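Long-range contacts in sensory box/GGDEF domain protein (Colwellia psychrerythraea, PDB 3LYX), which is probably a sensory diguanylate cyclase for cyclic di-GMP signalling, this chain being the PAS sensor domain that precedes its GGDEF domain: residues Asp18-Thr23 and Asp31-Ser36; Ser96-Ile101 and Val109-Ile114; Thr38-Ser43 and Gly113-Ile118. All blocks are in the same frame, centred on the assembly; numbering follows the deposited sequence.

Contact 1. Residues Asp18-Thr23 and Asp31-Ser36; sequences DAIVVT and DWNKGS
Asn-33 meets Ile-20 with the two side chains at about a right angle, and both ends of its amide are used. The arrangement is a worked example of how one side chain can tie a strand to the start of a helix. Asn-33 CG stands between the backbone N and the carbonyl carbon (chi1 68°), the crowded position, and the amide beyond it reaches Asp-18 and Ile-20 around the start of strand 19-24. Asn-33 ND2 gives a fairly straight bond of 2.9 Å to Asp-18 O, nearly in the plane of the amide, and has a second acceptor in Phe-13 O. Asn-33 OD1 is approached from opposite faces of that plane, by Ile-20 N at 2.8 Å and by Ser-36 N, which lies 3.1 Å from Asn-33 OD1. The second of these is an N-cap bond: Asn-33 ends the turn out of strand 29-32 and opens helix 34-40, so the first hairpin of the PAS fold passes directly into that helix. An alanine here would probably leave Ile-20 N, Ser-36 N and Asp-18 O short of these amide partners and let the helix start drift from the strand. Beside the cap, Ser-36 OG lies 2.8 Å from Ile-20 O, while Ala-19 CB presses to 3.4 Å from Ser-36 CA. Gly-35 fits because a side chain there would collide with Asp-18 O. In the hairpin, Val-21 and Trp-32 lie side by side, with Val-21 CG2 3.7 Å from Trp-32 CZ3. Ser-36 CB sits over the centre of one face of the indole, whose NE1 is bonded to Tyr-42 O. On the other face of the sheet Val-22 and Asp-31 lie side by side, CB to CB at 3.7 Å. The Asp-31 carboxylate leads off to a salt bridge with Arg-9 of the second subunit.

Contact 2. Residues Ser96-Ile101 and Val109-Ile114; sequences SMCVPI and VGALGI
Ile-101 lies against the flat peptide unit between Gly-110 and Ala-111: its CG1 stands squarely over one face, 3.3 Å from Gly-110 C. At the carbonyl end of the same unit Gly-110 O accepts from Ile-101 N at 2.9 Å, and the donor rises from that same face, 52° out of the carbonyl plane. The CG1 branch comes over the peptide because it is turned between the backbone N and the carbonyl carbon (chi1 58°), while CG2 reaches Leu-112 CB at 3.6 Å. At its backbone angles a CB on Gly-110 would jam against the carbonyl O of Val-109, which accounts for a glycine here. Further along, the bonds are those of a regular antiparallel pair. Val-99 and Leu-112 exchange two, as do Met-97 and Ile-114, with Cys-98 and Gly-113 as the non-hydrogen-bonded pair between them. The hairpin formed by strands 91-102 and 108-117 belongs to the five-stranded antiparallel sheet of the PAS fold, where 108-117 also pairs with strand 19-24. Met-97, Val-99, Leu-112 and Ile-114 share one face of it, and Tyr-15 of the second subunit packs on all four. Within this row the Met-97 chain bends at its last torsion (chi3 80°), which lays CE tightly against Ile-114 CD1 at 3.2 Å. Val-99 CG2 touches Leu-112 CB more loosely, at 4.0 Å. On the other side of the sheet Cys-98 SG meets Ala-111 CB at 3.6 Å, and the cysteine also touches Val-68 of helix 61-75.

Contact 3. Residues Thr38-Ser43 and Gly113-Ile118; sequences TLYGYS and GINRDI
Leu-39 buries the most surface of any residue here, placing its two methyl branches on different residues of strand 108-117. CD1 reaches Asp-117 CB at 3.5 Å, and CD2 touches Asn-115 CB at 3.9 Å. The leucine comes from the last turn of helix 34-40; its CB already points toward the strand, and CG, anti to the backbone N (chi1 178°), carries the two methyls there. The same CD2 rests on one face of the neighbouring Tyr-40 ring, offset toward its rim. Asn-115 comes next in buried surface. Tyr-40 approaches it hydroxyl first, with OH standing directly over the flat of the amide, 3.0 Å from Asn-115 CG. The ring and amide planes are 74° apart, and CG of the asparagine lies off the edge of the ring, near its plane. From above the amide, OH is badly placed to bond with either Asn-115 OD1 or Asn-115 ND2. Both atoms are engaged by other partners: OD1 with Ser-96 OG on the next strand, and ND2 weakly with Ala-19 O. The contact thus seats the end of helix 34-40 against the C-terminal end of strand 108-117, with Trp-32 packed on the tyrosine ring. No hydrogen bond or salt bridge crosses it, so what joins these segments is probably the packing of the leucine methyls, while the hydroxyl is packed against an amide whose rotation those two bonds would probably limit.

Along the chain, contact 1 closes before contact 2 or contact 3 opens, and contacts 2 and 3 both end on strand 108-117, sharing Gly-113 and Ile-114. The centres of contacts 1 and 3 are about 7 Å apart, those of contacts 1 and 2 about 11 Å, and those of contacts 2 and 3 about 14 Å. One antiparallel sheet joins them all, because strand 108-117 lies between strands 19-24 and 91-102. Helix 34-40 starts in contact 1 and ends in contact 3. A salt bridge from Asp-18 to Arg-116 ties contact 1 to contact 3. All three touch the second subunit, consistent with a PAS domain whose sheet takes part in dimerisation.

Contact 1. Residues Asp18-Thr23 and Asp31-Ser36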
loop_
_atom_site.group_PDB
_atom_site.type_symbol
_atom_site.label_atom_id
_atom_site.label_comp_id
_atom_site.label_asym_id
_atom_site.label_seq_id
_atom_site.Cartn_x
_atom_site.Cartn_y
_atom_site.Cartn_z
ATOM N N ASP B 18 2.479 3.807 1.554
ATOM C CA ASP B 18 1.611 4.613 0.707
ATOM C C ASP B 18 0.487 5.233 1.528
ATOM O O ASP B 18 -0.096 4.574 2.378
ATOM C CB ASP B 18 0.980 3.732 -0.367
ATOM C CG ASP B 18 2.003 3.133 -1.301
ATOM O OD1 ASP B 18 2.163 3.689 -2.410
ATOM O OD2 ASP B 18 2.646 2.117 -0.915
ATOM N N ALA B 19 0.180 6.496 1.265
ATOM C CA ALA B 19 -0.920 7.157 1.964
ATOM C C ALA B 19 -2.170 6.925 1.120
ATOM O O ALA B 19 -2.294 7.447 0.002
ATOM C CB ALA B 19 -0.636 8.641 2.089
ATOM N N ILE B 20 -3.083 6.113 1.642
ATOM C CA ILE B 20 -4.328 5.815 0.950
ATOM C C ILE B 20 -5.430 6.730 1.484
ATOM O O ILE B 20 -5.607 6.854 2.697
ATOM C CB ILE B 20 -4.783 4.352 1.187
ATOM C CG1 ILE B 20 -3.672 3.370 0.786
ATOM C CG2 ILE B 20 -6.050 4.061 0.384
ATOM C CD1 ILE B 20 -3.264 3.476 -0.663
ATOM N N VAL B 21 -6.158 7.379 0.581
ATOM C CA VAL B 21 -7.264 8.245 0.979
ATOM C C VAL B 21 -8.450 7.893 0.099
ATOM O O VAL B 21 -8.423 8.112 -1.117
ATOM C CB VAL B 21 -6.933 9.742 0.794
ATOM C CG1 VAL B 21 -8.107 10.603 1.261
ATOM C CG2 VAL B 21 -5.680 10.095 1.573
ATOM N N VAL B 22 -9.479 7.331 0.721
ATOM C CA VAL B 22 -10.688 6.937 0.016
ATOM C C VAL B 22 -11.762 8.001 0.250
ATOM O O VAL B 22 -12.007 8.379 1.393
ATOM C CB VAL B 22 -11.188 5.586 0.535
ATOM C CG1 VAL B 22 -12.370 5.114 -0.291
ATOM C CG2 VAL B 22 -10.048 4.567 0.502
ATOM N N THR B 23 -12.396 8.473 -0.824
ATOM C CA THR B 23 -13.432 9.508 -0.722
ATOM C C THR B 23 -14.755 9.114 -1.362
ATOM O O THR B 23 -14.820 8.156 -2.138
ATOM C CB THR B 23 -12.990 10.822 -1.409
ATOM O OG1 THR B 23 -12.656 10.550 -2.775
ATOM C CG2 THR B 23 -11.787 11.433 -0.705
ATOM N N ASP B 31 -12.258 6.772 4.246
ATOM C CA ASP B 31 -11.262 5.845 4.796
ATOM C C ASP B 31 -9.897 6.519 4.696
ATOM O O ASP B 31 -9.641 7.313 3.787
ATOM C CB ASP B 31 -11.275 4.480 4.094
ATOM C CG ASP B 31 -11.059 3.311 5.083
ATOM O OD1 ASP B 31 -11.373 2.157 4.735
ATOM O OD2 ASP B 31 -10.579 3.543 6.213
ATOM N N TRP B 32 -9.030 6.200 5.648
ATOM C CA TRP B 32 -7.722 6.831 5.779
ATOM C C TRP B 32 -6.823 5.814 6.482
ATOM O O TRP B 32 -7.206 5.289 7.524
ATOM C CB TRP B 32 -7.962 8.086 6.644
ATOM C CG TRP B 32 -6.812 8.964 7.018
ATOM C CD1 TRP B 32 -6.039 8.870 8.139
ATOM C CD2 TRP B 32 -6.378 10.139 6.328
ATOM N NE1 TRP B 32 -5.156 9.918 8.195
ATOM C CE2 TRP B 32 -5.340 10.713 7.094
ATOM C CE3 TRP B 32 -6.766 10.764 5.135
ATOM C CZ2 TRP B 32 -4.685 11.882 6.709
ATOM C CZ3 TRP B 32 -6.115 11.926 4.749
ATOM C CH2 TRP B 32 -5.085 12.474 5.535
ATOM N N ASN B 33 -5.648 5.521 5.922
ATOM C CA ASN B 33 -4.746 4.547 6.550
ATOM C C ASN B 33 -3.617 5.254 7.293
ATOM O O ASN B 33 -3.498 6.480 7.232
ATOM C CB ASN B 33 -4.165 3.587 5.498
ATOM C CG ASN B 33 -3.201 4.274 4.539
ATOM O OD1 ASN B 33 -3.235 5.492 4.374
ATOM N ND2 ASN B 33 -2.347 3.488 3.889
ATOM N N LYS B 34 -2.790 4.482 7.992
ATOM C CA LYS B 34 -1.680 5.040 8.761
ATOM C C LYS B 34 -0.746 5.845 7.876
ATOM O O LYS B 34 -0.215 6.882 8.292
ATOM C CB LYS B 34 -0.892 3.925 9.450
ATOM C CG LYS B 34 -1.730 3.012 10.349
ATOM C CD LYS B 34 -2.371 3.768 11.511
ATOM C CE LYS B 34 -3.224 2.834 12.367
ATOM N NZ LYS B 34 -3.844 3.522 13.543
ATOM N N GLY B 35 -0.543 5.355 6.654
ATOM C CA GLY B 35 0.318 6.045 5.712
ATOM C C GLY B 35 -0.088 7.492 5.501
ATOM O O GLY B 35 0.764 8.372 5.405
ATOM N N SER B 36 -1.391 7.745 5.426
ATOM C CA SER B 36 -1.871 9.108 5.224
ATOM C C SER B 36 -1.635 9.945 6.478
ATOM O O SER B 36 -1.353 11.140 6.393
ATOM C CB SER B 36 -3.355 9.098 4.855
ATOM O OG SER B 36 -3.555 8.487 3.587
#

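Contact 2. Residues Ser96-Ile101 and Val109-Ile114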
loop_
_atom_site.group_PDB
_atom_site.type_symbol
_atom_site.label_atom_id
_atom_site.label_comp_id
_atom_site.label_asym_id
_atom_site.label_seq_id
_atom_site.Cartn_x
_atom_site.Cartn_y
_atom_site.Cartn_z
ATOM N N SER B 96 0.748 11.796 -6.826
ATOM C CA SER B 96 -0.586 11.305 -6.516
ATOM C C SER B 96 -1.296 10.623 -7.684
ATOM O O SER B 96 -1.028 10.911 -8.855
ATOM C CB SER B 96 -1.432 12.478 -5.984
ATOM O OG SER B 96 -2.756 12.073 -5.683
ATOM N N MET B 97 -2.201 9.714 -7.344
ATOM C CA MET B 97 -2.978 8.977 -8.330
ATOM C C MET B 97 -4.396 8.835 -7.790
ATOM O O MET B 97 -4.600 8.680 -6.590
ATOM C CB MET B 97 -2.367 7.596 -8.548
ATOM C CG MET B 97 -3.087 6.726 -9.558
ATOM S SD MET B 97 -2.624 4.997 -9.310
ATOM C CE MET B 97 -3.683 4.611 -7.962
ATOM N N CYS B 98 -5.373 8.887 -8.680
ATOM C CA CYS B 98 -6.767 8.767 -8.284
ATOM C C CYS B 98 -7.547 7.936 -9.297
ATOM O O CYS B 98 -7.449 8.159 -10.504
ATOM C CB CYS B 98 -7.397 10.163 -8.171
ATOM S SG CYS B 98 -9.100 10.175 -7.524
ATOM N N VAL B 99 -8.295 6.957 -8.802
ATOM C CA VAL B 99 -9.125 6.123 -9.661
ATOM C C VAL B 99 -10.486 6.003 -8.992
ATOM O O VAL B 99 -10.598 6.108 -7.771
ATOM C CB VAL B 99 -8.521 4.707 -9.900
ATOM C CG1 VAL B 99 -7.140 4.843 -10.532
ATOM C CG2 VAL B 99 -8.444 3.915 -8.598
ATOM N N PRO B 100 -11.543 5.787 -9.784
ATOM C CA PRO B 100 -12.887 5.666 -9.223
ATOM C C PRO B 100 -13.125 4.341 -8.521
ATOM O O PRO B 100 -12.553 3.316 -8.902
ATOM C CB PRO B 100 -13.778 5.835 -10.449
ATOM C CG PRO B 100 -12.985 5.178 -11.517
ATOM C CD PRO B 100 -11.569 5.670 -11.254
ATOM N N ILE B 101 -13.933 4.363 -7.462
ATOM C CA ILE B 101 -14.261 3.118 -6.787
ATOM C C ILE B 101 -15.710 2.876 -7.143
ATOM O O ILE B 101 -16.447 3.820 -7.422
ATOM C CB ILE B 101 -14.086 3.186 -5.253
ATOM C CG1 ILE B 101 -14.947 4.296 -4.663
ATOM C CG2 ILE B 101 -12.608 3.372 -4.925
ATOM C CD1 ILE B 101 -15.097 4.184 -3.161
ATOM N N VAL B 109 -19.032 5.126 -6.774
ATOM C CA VAL B 109 -19.483 5.594 -5.460
ATOM C C VAL B 109 -18.434 6.476 -4.786
ATOM O O VAL B 109 -18.570 6.857 -3.619
ATOM C CB VAL B 109 -19.812 4.414 -4.511
ATOM C CG1 VAL B 109 -21.012 3.634 -5.054
ATOM C CG2 VAL B 109 -18.588 3.496 -4.364
ATOM N N GLY B 110 -17.385 6.805 -5.524
ATOM C CA GLY B 110 -16.353 7.643 -4.959
ATOM C C GLY B 110 -15.027 7.426 -5.639
ATOM O O GLY B 110 -14.975 7.011 -6.798
ATOM N N ALA B 111 -13.953 7.690 -4.905
ATOM C CA ALA B 111 -12.615 7.546 -5.448
ATOM C C ALA B 111 -11.601 6.987 -4.458
ATOM O O ALA B 111 -11.791 7.024 -3.230
ATOM C CB ALA B 111 -12.125 8.896 -5.967
ATOM N N LEU B 112 -10.510 6.489 -5.028
ATOM C CA LEU B 112 -9.396 5.923 -4.285
ATOM C C LEU B 112 -8.169 6.758 -4.626
ATOM O O LEU B 112 -7.808 6.891 -5.797
ATOM C CB LEU B 112 -9.167 4.465 -4.704
ATOM C CG LEU B 112 -7.984 3.706 -4.078
ATOM C CD1 LEU B 112 -8.254 3.434 -2.606
ATOM C CD2 LEU B 112 -7.787 2.379 -4.808
ATOM N N GLY B 113 -7.550 7.347 -3.611
ATOM C CA GLY B 113 -6.359 8.140 -3.841
ATOM C C GLY B 113 -5.127 7.480 -3.234
ATOM O O GLY B 113 -5.189 6.972 -2.113
ATOM N N ILE B 114 -4.025 7.468 -3.981
ATOM C CA ILE B 114 -2.752 6.896 -3.518
ATOM C C ILE B 114 -1.745 8.044 -3.570
ATOM O O ILE B 114 -1.612 8.713 -4.596
ATOM C CB ILE B 114 -2.254 5.737 -4.441
ATOM C CG1 ILE B 114 -3.218 4.553 -4.383
ATOM C CG2 ILE B 114 -0.867 5.258 -3.976
ATOM C CD1 ILE B 114 -4.603 4.862 -4.863
#

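Contact 3. Residues Thr38-Ser43 and Gly113-Ile118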
loop_
_atom_site.group_PDB
_atom_site.type_symbol
_atom_site.label_atom_id
_atom_site.label_comp_id
_atom_site.label_asym_id
_atom_site.label_seq_id
_atom_site.Cartn_x
_atom_site.Cartn_y
_atom_site.Cartn_z
ATOM N N THR B 38 0.863 9.644 8.511
ATOM C CA THR B 38 2.284 9.980 8.469
ATOM C C THR B 38 2.552 11.073 7.449
ATOM O O THR B 38 3.322 11.996 7.708
ATOM C CB THR B 38 3.162 8.751 8.094
ATOM O OG1 THR B 38 3.034 7.733 9.095
ATOM C CG2 THR B 38 4.630 9.149 7.996
ATOM N N LEU B 39 1.908 10.985 6.290
ATOM C CA LEU B 39 2.136 11.976 5.244
ATOM C C LEU B 39 1.482 13.333 5.459
ATOM O O LEU B 39 2.139 14.368 5.341
ATOM C CB LEU B 39 1.679 11.429 3.894
ATOM C CG LEU B 39 1.796 12.361 2.687
ATOM C CD1 LEU B 39 3.269 12.655 2.375
ATOM C CD2 LEU B 39 1.132 11.697 1.505
ATOM N N TYR B 40 0.188 13.321 5.771
ATOM C CA TYR B 40 -0.574 14.551 5.939
ATOM C C TYR B 40 -0.595 15.135 7.346
ATOM O O TYR B 40 -0.813 16.344 7.514
ATOM C CB TYR B 40 -2.010 14.324 5.457
ATOM C CG TYR B 40 -2.116 14.003 3.979
ATOM C CD1 TYR B 40 -1.844 14.971 3.015
ATOM C CD2 TYR B 40 -2.470 12.718 3.543
ATOM C CE1 TYR B 40 -1.919 14.666 1.639
ATOM C CE2 TYR B 40 -2.551 12.406 2.187
ATOM C CZ TYR B 40 -2.272 13.385 1.241
ATOM O OH TYR B 40 -2.346 13.084 -0.102
ATOM N N GLY B 41 -0.389 14.286 8.351
ATOM C CA GLY B 41 -0.374 14.762 9.723
ATOM C C GLY B 41 -1.621 14.475 10.537
ATOM O O GLY B 41 -1.568 14.497 11.762
ATOM N N TYR B 42 -2.739 14.201 9.869
ATOM C CA TYR B 42 -4.012 13.925 10.542
ATOM C C TYR B 42 -4.214 12.439 10.821
ATOM O O TYR B 42 -3.794 11.598 10.026
ATOM C CB TYR B 42 -5.180 14.384 9.674
ATOM C CG TYR B 42 -5.135 15.827 9.231
ATOM C CD1 TYR B 42 -5.679 16.841 10.029
ATOM C CD2 TYR B 42 -4.596 16.176 7.991
ATOM C CE1 TYR B 42 -5.697 18.163 9.596
ATOM C CE2 TYR B 42 -4.606 17.490 7.550
ATOM C CZ TYR B 42 -5.163 18.479 8.357
ATOM O OH TYR B 42 -5.209 19.773 7.910
ATOM N N SER B 43 -4.868 12.124 11.940
ATOM C CA SER B 43 -5.157 10.735 12.312
ATOM C C SER B 43 -6.526 10.396 11.711
ATOM O O SER B 43 -7.213 11.290 11.229
ATOM C CB SER B 43 -5.203 10.585 13.842
ATOM O OG SER B 43 -6.254 11.353 14.418
ATOM N N GLY B 113 -7.550 7.347 -3.611
ATOM C CA GLY B 113 -6.359 8.140 -3.841
ATOM C C GLY B 113 -5.127 7.480 -3.234
ATOM O O GLY B 113 -5.189 6.972 -2.113
ATOM N N ILE B 114 -4.025 7.468 -3.981
ATOM C CA ILE B 114 -2.752 6.896 -3.518
ATOM C C ILE B 114 -1.745 8.044 -3.570
ATOM O O ILE B 114 -1.612 8.713 -4.596
ATOM C CB ILE B 114 -2.254 5.737 -4.441
ATOM C CG1 ILE B 114 -3.218 4.553 -4.383
ATOM C CG2 ILE B 114 -0.867 5.258 -3.976
ATOM C CD1 ILE B 114 -4.603 4.862 -4.863
ATOM N N ASN B 115 -1.027 8.274 -2.478
ATOM C CA ASN B 115 -0.106 9.399 -2.443
ATOM C C ASN B 115 1.262 9.076 -1.834
ATOM O O ASN B 115 1.377 8.191 -0.987
ATOM C CB ASN B 115 -0.769 10.538 -1.654
ATOM C CG ASN B 115 -2.141 10.911 -2.202
ATOM O OD1 ASN B 115 -2.260 11.780 -3.068
ATOM N ND2 ASN B 115 -3.179 10.243 -1.711
ATOM N N ARG B 116 2.282 9.818 -2.268
ATOM C CA ARG B 116 3.655 9.654 -1.781
ATOM C C ARG B 116 4.415 10.980 -1.768
ATOM O O ARG B 116 4.434 11.713 -2.758
ATOM C CB ARG B 116 4.435 8.660 -2.651
ATOM C CG ARG B 116 4.125 7.190 -2.389
ATOM C CD ARG B 116 4.884 6.310 -3.369
ATOM N NE ARG B 116 4.486 6.577 -4.749
ATOM C CZ ARG B 116 3.350 6.155 -5.301
ATOM N NH1 ARG B 116 2.486 5.433 -4.597
ATOM N NH2 ARG B 116 3.070 6.464 -6.559
ATOM N N ASP B 117 5.056 11.270 -0.644
ATOM C CA ASP B 117 5.829 12.493 -0.491
ATOM C C ASP B 117 6.948 12.560 -1.519
ATOM O O ASP B 117 7.667 11.587 -1.739
ATOM C CB ASP B 117 6.423 12.573 0.918
ATOM C CG ASP B 117 7.491 13.639 1.036
ATOM O OD1 ASP B 117 7.294 14.741 0.480
ATOM O OD2 ASP B 117 8.528 13.378 1.685
ATOM N N ILE B 118 7.086 13.728 -2.136
ATOM C CA ILE B 118 8.097 13.961 -3.149
ATOM C C ILE B 118 8.770 15.315 -2.881
ATOM O O ILE B 118 9.657 15.746 -3.625
ATOM C CB ILE B 118 7.432 13.926 -4.562
ATOM C CG1 ILE B 118 8.110 12.868 -5.424
ATOM C CG2 ILE B 118 7.457 15.299 -5.221
ATOM C CD1 ILE B 118 7.932 11.471 -4.898
#